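Local coordinates for protein cGAS/DncV-like nucleotidyltransferase in E. coli homolog (Elizabethkingia meningoseptica ATCC 13253 = NBRC 12535, PDB 6E0O) that synthesises cyclic dinucleotides, probably 3',3'-c-di-AMP and c-di-GMP, as second messengers of a CBASS antiphage defence system, at residues 40-45 and 66-71; 140-145 and 153-158. All coordinates share one frame; numbering follows the deposited sequence.

Contact 1. Residues 40-45 and 66-71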
ATOM      1  N   ASN A  40       6.562 -25.402   4.141  1.00 15.51           N
ATOM      2  CA  ASN A  40       7.519 -24.529   3.482  1.00 17.65           C
ATOM      3  C   ASN A  40       7.193 -24.267   2.023  1.00 14.32           C
ATOM      4  O   ASN A  40       7.985 -23.624   1.325  1.00 15.79           O
ATOM      5  CB  ASN A  40       8.929 -25.079   3.590  1.00 23.51           C
ATOM      6  CG  ASN A  40       9.598 -24.721   4.917  1.00 31.89           C
ATOM      7  OD1 ASN A  40       9.247 -23.736   5.551  1.00 31.76           O
ATOM      8  ND2 ASN A  40      10.581 -25.524   5.330  1.00 35.99           N
ATOM      9  N   ARG A  41       6.024 -24.698   1.564  1.00 13.65           N
ATOM     10  CA  ARG A  41       5.621 -24.475   0.185  1.00 13.86           C
ATOM     11  C   ARG A  41       5.180 -23.047  -0.089  1.00 12.85           C
ATOM     12  O   ARG A  41       4.874 -22.725  -1.245  1.00 14.53           O
ATOM     13  CB  ARG A  41       4.504 -25.449  -0.185  1.00 15.21           C
ATOM     14  CG  ARG A  41       4.949 -26.904  -0.130  1.00 18.97           C
ATOM     15  CD  ARG A  41       3.813 -27.815  -0.528  1.00 23.75           C
ATOM     16  NE  ARG A  41       2.802 -27.906   0.516  1.00 27.96           N
ATOM     17  CZ  ARG A  41       1.504 -28.080   0.290  1.00 30.75           C
ATOM     18  NH1 ARG A  41       1.040 -28.157  -0.951  1.00 31.71           N
ATOM     19  NH2 ARG A  41       0.664 -28.167   1.312  1.00 30.87           N
ATOM     20  N   VAL A  42       5.152 -22.194   0.935  1.00 12.60           N
ATOM     21  CA  VAL A  42       4.812 -20.787   0.780  1.00 12.30           C
ATOM     22  C   VAL A  42       5.904 -19.907   1.370  1.00 12.06           C
ATOM     23  O   VAL A  42       6.604 -20.295   2.309  1.00 13.53           O
ATOM     24  CB  VAL A  42       3.454 -20.443   1.437  1.00 12.05           C
ATOM     25  CG1 VAL A  42       2.337 -21.216   0.774  1.00 13.76           C
ATOM     26  CG2 VAL A  42       3.483 -20.722   2.944  1.00 13.06           C
ATOM     27  N   THR A  43       6.026 -18.707   0.812  1.00 12.28           N
ATOM     28  CA  THR A  43       6.753 -17.612   1.442  1.00 11.11           C
ATOM     29  C   THR A  43       5.707 -16.667   2.018  1.00 11.20           C
ATOM     30  O   THR A  43       4.765 -16.286   1.318  1.00 13.10           O
ATOM     31  CB  THR A  43       7.593 -16.850   0.414  1.00 12.13           C
ATOM     32  OG1 THR A  43       8.599 -17.704  -0.134  1.00 13.24           O
ATOM     33  CG2 THR A  43       8.281 -15.643   1.038  1.00 13.33           C
ATOM     34  N   ILE A  44       5.859 -16.300   3.285  1.00 11.42           N
ATOM     35  CA  ILE A  44       4.978 -15.336   3.936  1.00 10.94           C
ATOM     36  C   ILE A  44       5.766 -14.049   4.134  1.00 11.93           C
ATOM     37  O   ILE A  44       6.902 -14.079   4.613  1.00 12.86           O
ATOM     38  CB  ILE A  44       4.407 -15.890   5.256  1.00 12.69           C
ATOM     39  CG1 ILE A  44       3.456 -17.063   4.956  1.00 14.32           C
ATOM     40  CG2 ILE A  44       3.697 -14.792   6.020  1.00 14.44           C
ATOM     41  CD1 ILE A  44       3.015 -17.858   6.183  1.00 16.76           C
ATOM     42  N   PHE A  45       5.171 -12.927   3.735  1.00 11.76           N
ATOM     43  CA  PHE A  45       5.818 -11.628   3.845  1.00 11.85           C
ATOM     44  C   PHE A  45       4.738 -10.564   3.922  1.00 12.33           C
ATOM     45  O   PHE A  45       3.558 -10.844   3.725  1.00 13.05           O
ATOM     46  CB  PHE A  45       6.804 -11.391   2.703  1.00 13.12           C
ATOM     47  CG  PHE A  45       6.176 -11.240   1.345  1.00 12.34           C
ATOM     48  CD1 PHE A  45       5.947 -12.343   0.529  1.00 14.76           C
ATOM     49  CD2 PHE A  45       5.861  -9.982   0.861  1.00 12.73           C
ATOM     50  CE1 PHE A  45       5.399 -12.188  -0.745  1.00 15.58           C
ATOM     51  CE2 PHE A  45       5.315  -9.816  -0.400  1.00 13.90           C
ATOM     52  CZ  PHE A  45       5.083 -10.916  -1.206  1.00 15.36           C
ATOM     53  N   MET A  66       0.754 -14.526   1.276  1.00 10.47           N
ATOM     54  CA  MET A  66       1.134 -15.935   1.317  1.00 11.39           C
ATOM     55  C   MET A  66       1.369 -16.384  -0.119  1.00 10.78           C
ATOM     56  O   MET A  66       0.419 -16.691  -0.844  1.00 11.32           O
ATOM     57  CB  MET A  66       0.081 -16.796   1.993  1.00 11.50           C
ATOM     58  CG  MET A  66       0.577 -18.213   2.228  1.00 11.91           C
ATOM     59  SD  MET A  66      -0.682 -19.447   2.533  1.00 13.67           S
ATOM     60  CE  MET A  66      -1.255 -19.726   0.867  1.00 13.34           C
ATOM     61  N   ARG A  67       2.632 -16.424  -0.526  1.00 11.04           N
ATOM     62  CA  ARG A  67       3.006 -16.737  -1.899  1.00 11.05           C
ATOM     63  C   ARG A  67       3.287 -18.233  -2.008  1.00 10.77           C
ATOM     64  O   ARG A  67       4.288 -18.731  -1.476  1.00 11.86           O
ATOM     65  CB  ARG A  67       4.240 -15.928  -2.290  1.00 10.82           C
ATOM     66  CG  ARG A  67       4.647 -16.075  -3.750  1.00 11.48           C
ATOM     67  CD  ARG A  67       5.942 -15.328  -4.042  1.00 12.74           C
ATOM     68  NE  ARG A  67       7.077 -15.908  -3.329  1.00 12.59           N
ATOM     69  CZ  ARG A  67       8.247 -15.306  -3.189  1.00 13.33           C
ATOM     70  NH1 ARG A  67       8.433 -14.103  -3.716  1.00 15.32           N
ATOM     71  NH2 ARG A  67       9.221 -15.889  -2.510  1.00 14.06           N
ATOM     72  N   TYR A  68       2.396 -18.956  -2.681  1.00 11.86           N
ATOM     73  CA  TYR A  68       2.586 -20.377  -2.915  1.00 12.59           C
ATOM     74  C   TYR A  68       3.581 -20.485  -4.057  1.00 13.06           C
ATOM     75  O   TYR A  68       3.296 -20.063  -5.181  1.00 15.00           O
ATOM     76  CB  TYR A  68       1.264 -21.060  -3.256  1.00 13.52           C
ATOM     77  CG  TYR A  68       1.434 -22.557  -3.268  1.00 14.91           C
ATOM     78  CD1 TYR A  68       1.931 -23.209  -4.386  1.00 17.06           C
ATOM     79  CD2 TYR A  68       1.146 -23.313  -2.143  1.00 16.37           C
ATOM     80  CE1 TYR A  68       2.109 -24.577  -4.392  1.00 18.70           C
ATOM     81  CE2 TYR A  68       1.326 -24.674  -2.134  1.00 18.55           C
ATOM     82  CZ  TYR A  68       1.808 -25.303  -3.259  1.00 19.50           C
ATOM     83  OH  TYR A  68       1.974 -26.668  -3.230  1.00 24.14           O
ATOM     84  N   ASP A  69       4.758 -21.026  -3.774  1.00 13.95           N
ATOM     85  CA  ASP A  69       5.863 -20.854  -4.709  1.00 15.54           C
ATOM     86  C   ASP A  69       6.777 -22.066  -4.760  1.00 15.81           C
ATOM     87  O   ASP A  69       7.932 -21.938  -5.180  1.00 16.72           O
ATOM     88  CB  ASP A  69       6.643 -19.596  -4.363  1.00 15.39           C
ATOM     89  CG  ASP A  69       7.147 -19.599  -2.939  1.00 15.00           C
ATOM     90  OD1 ASP A  69       7.168 -20.683  -2.316  1.00 15.65           O
ATOM     91  OD2 ASP A  69       7.525 -18.524  -2.444  1.00 15.18           O
ATOM     92  N   ASP A  70       6.270 -23.236  -4.378  1.00 17.61           N
ATOM     93  CA  ASP A  70       7.064 -24.455  -4.362  1.00 19.17           C
ATOM     94  C   ASP A  70       7.749 -24.716  -5.696  1.00 18.33           C
ATOM     95  O   ASP A  70       8.878 -25.210  -5.718  1.00 21.85           O
ATOM     96  CB  ASP A  70       6.144 -25.620  -3.982  1.00 21.77           C
ATOM     97  CG  ASP A  70       6.878 -26.919  -3.787  1.00 24.78           C
ATOM     98  OD1 ASP A  70       7.850 -26.952  -3.006  1.00 25.43           O
ATOM     99  OD2 ASP A  70       6.458 -27.921  -4.403  1.00 31.37           O
ATOM    100  N   ALA A  71       7.102 -24.363  -6.810  1.00 18.24           N
ATOM    101  CA  ALA A  71       7.685 -24.624  -8.121  1.00 20.34           C
ATOM    102  C   ALA A  71       8.902 -23.746  -8.399  1.00 20.29           C
ATOM    103  O   ALA A  71       9.788 -24.142  -9.167  1.00 25.20           O
ATOM    104  CB  ALA A  71       6.638 -24.402  -9.216  1.00 24.14           C
TER
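Asp69 meets Thr43 through two first torsions: chi1 of 56° sets Asp69 CG between its own backbone N and carbonyl carbon, and chi1 of -64° places Thr43 OG1 anti to the carbonyl carbon. The hydroxyl then donates to Asp69 OD2 at 2.7 Å, on the syn lone pair. The anti lone pair of that oxygen takes Arg67 NE at 2.8 Å, in a salt bridge whose acceptor lies close to the guanidinium plane. Two donors on two different lone pairs thus fix the rotation of the carboxylate. Thr43 and Arg67 lie side by side, pointing the same way, on the face they share.

The backbones form an antiparallel ladder, Thr43 and Arg67 being the hydrogen-bonded pair, and Asp69 N adds a nearly straight bond to Arg41 O (3.0 Å). On the other face, Met66 CG packs 3.7 Å from Val42 CB, and helix 21-38 touches Met66 and Ile44. Arg41 NH1 donates to Tyr68 OH, at the edge of the ring, 2.9 Å away, with the guanidinium and ring planes 90° apart; the bond is bent. Arg41 O sits over one face of the same ring, toward its rim.

An antiparallel pair of an outer and an inner strand, with helices 21-38 and 98-113 against one face, is consistent with the nucleotidyltransferase core of CD-NTases; strand 42-47 ends at Gln47, which probably binds ATP.

Contact 2. Residues 140-145 and 153-158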
ATOM      1  N   CYS A 140      -1.323 -16.030  -3.219  1.00 10.88           N
ATOM      2  CA  CYS A 140      -0.880 -15.622  -4.546  1.00 11.41           C
ATOM      3  C   CYS A 140       0.185 -16.585  -5.043  1.00 11.17           C
ATOM      4  O   CYS A 140       0.635 -17.476  -4.320  1.00 11.37           O
ATOM      5  CB  CYS A 140      -0.339 -14.190  -4.540  1.00 11.67           C
ATOM      6  SG  CYS A 140       1.092 -13.964  -3.452  1.00 12.25           S
ATOM      7  N   PHE A 141       0.570 -16.393  -6.301  1.00 11.71           N
ATOM      8  CA  PHE A 141       1.638 -17.125  -6.953  1.00 12.36           C
ATOM      9  C   PHE A 141       2.737 -16.160  -7.393  1.00 12.86           C
ATOM     10  O   PHE A 141       2.549 -14.941  -7.434  1.00 13.02           O
ATOM     11  CB  PHE A 141       1.109 -17.836  -8.206  1.00 13.80           C
ATOM     12  CG  PHE A 141       0.115 -18.946  -7.946  1.00 14.28           C
ATOM     13  CD1 PHE A 141       0.405 -19.987  -7.082  1.00 14.64           C
ATOM     14  CD2 PHE A 141      -1.095 -18.965  -8.614  1.00 18.02           C
ATOM     15  CE1 PHE A 141      -0.503 -21.017  -6.884  1.00 17.56           C
ATOM     16  CE2 PHE A 141      -2.002 -19.994  -8.412  1.00 18.65           C
ATOM     17  CZ  PHE A 141      -1.706 -21.009  -7.541  1.00 18.99           C
ATOM     18  N   VAL A 142       3.897 -16.729  -7.731  1.00 13.06           N
ATOM     19  CA  VAL A 142       4.955 -15.967  -8.379  1.00 12.83           C
ATOM     20  C   VAL A 142       4.502 -15.483  -9.745  1.00 13.41           C
ATOM     21  O   VAL A 142       3.841 -16.206 -10.502  1.00 15.39           O
ATOM     22  CB  VAL A 142       6.212 -16.843  -8.519  1.00 13.79           C
ATOM     23  CG1 VAL A 142       7.273 -16.160  -9.379  1.00 15.96           C
ATOM     24  CG2 VAL A 142       6.776 -17.196  -7.165  1.00 15.16           C
ATOM     25  N   LEU A 143       4.877 -14.251 -10.067  1.00 13.84           N
ATOM     26  CA  LEU A 143       4.626 -13.639 -11.360  1.00 14.98           C
ATOM     27  C   LEU A 143       5.937 -13.164 -11.962  1.00 14.74           C
ATOM     28  O   LEU A 143       6.750 -12.543 -11.273  1.00 15.16           O
ATOM     29  CB  LEU A 143       3.727 -12.416 -11.202  1.00 16.53           C
ATOM     30  CG  LEU A 143       3.588 -11.528 -12.439  1.00 21.17           C
ATOM     31  CD1 LEU A 143       2.726 -12.225 -13.471  1.00 19.91           C
ATOM     32  CD2 LEU A 143       3.031 -10.164 -12.076  1.00 26.98           C
ATOM     33  N   LYS A 144       6.118 -13.405 -13.259  1.00 15.74           N
ATOM     34  CA  LYS A 144       7.224 -12.822 -14.005  1.00 16.44           C
ATOM     35  C   LYS A 144       6.660 -12.085 -15.205  1.00 17.62           C
ATOM     36  O   LYS A 144       5.861 -12.652 -15.956  1.00 20.04           O
ATOM     37  CB  LYS A 144       8.225 -13.890 -14.430  1.00 19.92           C
ATOM     38  CG  LYS A 144       8.843 -14.536 -13.212  1.00 24.45           C
ATOM     39  CD  LYS A 144       9.914 -15.532 -13.532  1.00 27.76           C
ATOM     40  CE  LYS A 144      10.571 -15.963 -12.237  1.00 29.47           C
ATOM     41  NZ  LYS A 144      11.627 -16.974 -12.454  1.00 32.70           N
ATOM     42  N   ARG A 145       7.058 -10.821 -15.364  1.00 17.24           N
ATOM     43  CA  ARG A 145       6.575 -10.000 -16.464  1.00 19.16           C
ATOM     44  C   ARG A 145       7.690  -9.097 -16.960  1.00 18.78           C
ATOM     45  O   ARG A 145       8.488  -8.578 -16.173  1.00 21.04           O
ATOM     46  CB  ARG A 145       5.415  -9.094 -16.044  1.00 23.98           C
ATOM     47  CG  ARG A 145       4.094  -9.811 -15.879  1.00 30.03           C
ATOM     48  CD  ARG A 145       3.664 -10.497 -17.161  1.00 33.16           C
ATOM     49  NE  ARG A 145       2.541 -11.403 -16.926  1.00 34.65           N
ATOM     50  CZ  ARG A 145       1.296 -11.003 -16.685  1.00 38.88           C
ATOM     51  NH1 ARG A 145       1.007  -9.708 -16.643  1.00 40.92           N
ATOM     52  NH2 ARG A 145       0.338 -11.898 -16.483  1.00 36.98           N
ATOM     53  N   GLU A 153      12.952  -8.453 -17.371  1.00 21.12           N
ATOM     54  CA  GLU A 153      11.939  -9.252 -16.698  1.00 21.33           C
ATOM     55  C   GLU A 153      11.981  -8.948 -15.210  1.00 21.62           C
ATOM     56  O   GLU A 153      13.056  -8.884 -14.603  1.00 23.94           O
ATOM     57  CB  GLU A 153      12.189 -10.741 -16.926  1.00 23.68           C
ATOM     58  CG  GLU A 153      11.079 -11.617 -16.349  1.00 26.63           C
ATOM     59  CD  GLU A 153      11.341 -13.097 -16.518  1.00 32.35           C
ATOM     60  OE1 GLU A 153      12.236 -13.627 -15.826  1.00 37.05           O
ATOM     61  OE2 GLU A 153      10.651 -13.729 -17.341  1.00 35.17           O
ATOM     62  N   ALA A 154      10.806  -8.760 -14.626  1.00 18.33           N
ATOM     63  CA  ALA A 154      10.668  -8.469 -13.213  1.00 17.90           C
ATOM     64  C   ALA A 154       9.811  -9.534 -12.555  1.00 16.24           C
ATOM     65  O   ALA A 154       8.861 -10.054 -13.152  1.00 17.97           O
ATOM     66  CB  ALA A 154       9.993  -7.116 -13.005  1.00 19.74           C
ATOM     67  N   GLU A 155      10.140  -9.837 -11.308  1.00 14.77           N
ATOM     68  CA  GLU A 155       9.401 -10.822 -10.537  1.00 13.75           C
ATOM     69  C   GLU A 155       8.556 -10.125  -9.481  1.00 12.68           C
ATOM     70  O   GLU A 155       9.061  -9.291  -8.714  1.00 12.94           O
ATOM     71  CB  GLU A 155      10.327 -11.836  -9.866  1.00 15.29           C
ATOM     72  CG  GLU A 155       9.534 -12.884  -9.122  1.00 16.94           C
ATOM     73  CD  GLU A 155      10.390 -13.938  -8.464  1.00 18.90           C
ATOM     74  OE1 GLU A 155      11.427 -14.323  -9.053  1.00 25.33           O
ATOM     75  OE2 GLU A 155      10.016 -14.382  -7.360  1.00 16.55           O
ATOM     76  N   GLY A 156       7.283 -10.495  -9.432  1.00 12.71           N
ATOM     77  CA  GLY A 156       6.354 -10.032  -8.425  1.00 12.35           C
ATOM     78  C   GLY A 156       5.403 -11.139  -8.048  1.00 11.23           C
ATOM     79  O   GLY A 156       5.793 -12.311  -7.996  1.00 11.79           O
ATOM     80  N   ILE A 157       4.148 -10.779  -7.792  1.00 11.16           N
ATOM     81  CA  ILE A 157       3.134 -11.736  -7.381  1.00 11.76           C
ATOM     82  C   ILE A 157       1.901 -11.533  -8.238  1.00 11.57           C
ATOM     83  O   ILE A 157       1.647 -10.448  -8.768  1.00 12.25           O
ATOM     84  CB  ILE A 157       2.765 -11.620  -5.889  1.00 12.00           C
ATOM     85  CG1 ILE A 157       2.306 -10.203  -5.535  1.00 13.24           C
ATOM     86  CG2 ILE A 157       3.953 -12.043  -5.036  1.00 12.72           C
ATOM     87  CD1 ILE A 157       1.756 -10.093  -4.128  1.00 14.65           C
ATOM     88  N   LYS A 158       1.113 -12.597  -8.339  1.00 12.19           N
ATOM     89  CA  LYS A 158      -0.159 -12.537  -9.039  1.00 12.56           C
ATOM     90  C   LYS A 158      -1.210 -13.362  -8.313  1.00 12.33           C
ATOM     91  O   LYS A 158      -0.918 -14.406  -7.721  1.00 12.94           O
ATOM     92  CB  LYS A 158      -0.023 -13.035 -10.474  1.00 15.92           C
ATOM     93  CG  LYS A 158       0.258 -14.495 -10.619  1.00 20.27           C
ATOM     94  CD  LYS A 158       0.217 -14.885 -12.091  1.00 25.16           C
ATOM     95  CE  LYS A 158       0.522 -16.351 -12.269  1.00 31.93           C
ATOM     96  NZ  LYS A 158       0.571 -16.701 -13.717  1.00 35.82           N
TER
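Leu143 O accepts from Gly156 N at 2.8 Å, and the CA of Glu155 also approaches this oxygen, at 3.2 Å. The bond belongs to a beta hairpin of strands 135-147 and 152-160, whose ladder pairs Phe141 with Lys158, Leu143 with Gly156 and Arg145 with Ala154, each by two backbone hydrogen bonds. One of the six departs from the others: Leu143 N lies 55° out of the carbonyl plane of Gly156, consistent with the unusual psi of Gly156 (-143°), which turns its carbonyl group.

Leu143 and Lys158 cross at about a right angle, CD1 of the leucine 3.9 Å from CD of the lysine. Ile168 of the next strand touches both residues. The Lys158 chain is extended beyond CG, and its CE passes the carbonyl oxygen of Val142. Across the sheet, Lys144 runs out between two acidic residues: its CD is near Glu153 OE1, and its NZ is 4.3 Å from Glu155 OE1, beyond a salt bridge, so any attraction is probably modest. The other carboxylate oxygen, Glu155 OE2, is hydrogen-bonded to Tyr73 and lies 3.8 Å from Val142 CG1.

At the far end, chi1 of 61° turns Cys140 SG between its backbone N and carbonyl carbon, where the sulfur rests 3.8 Å from both CB and CG2 of Ile157.

In the fold
From the N terminus, helix 21-38 leads into strand 42-47, and contact 1 closes the loop that returns through helix 48-52 and strand 62-68. That loop carries residues 48-52, probable GTP ligands, and Asp61 and Asp63, probable magnesium ligands. Contact 2 opens later and closes a shorter loop, the turn joining strands 135-147 and 152-160. The two loops follow in series, neither nested nor crossed. They meet in one mixed sheet, because strands 62-68 and 135-147 run parallel as neighbours: Tyr68 N lies 2.8 Å from Cys140 O, a probable hydrogen bond, and Asp69 CB packs on Val142 CG2. The contacts lie about 12 Å apart, centre to centre.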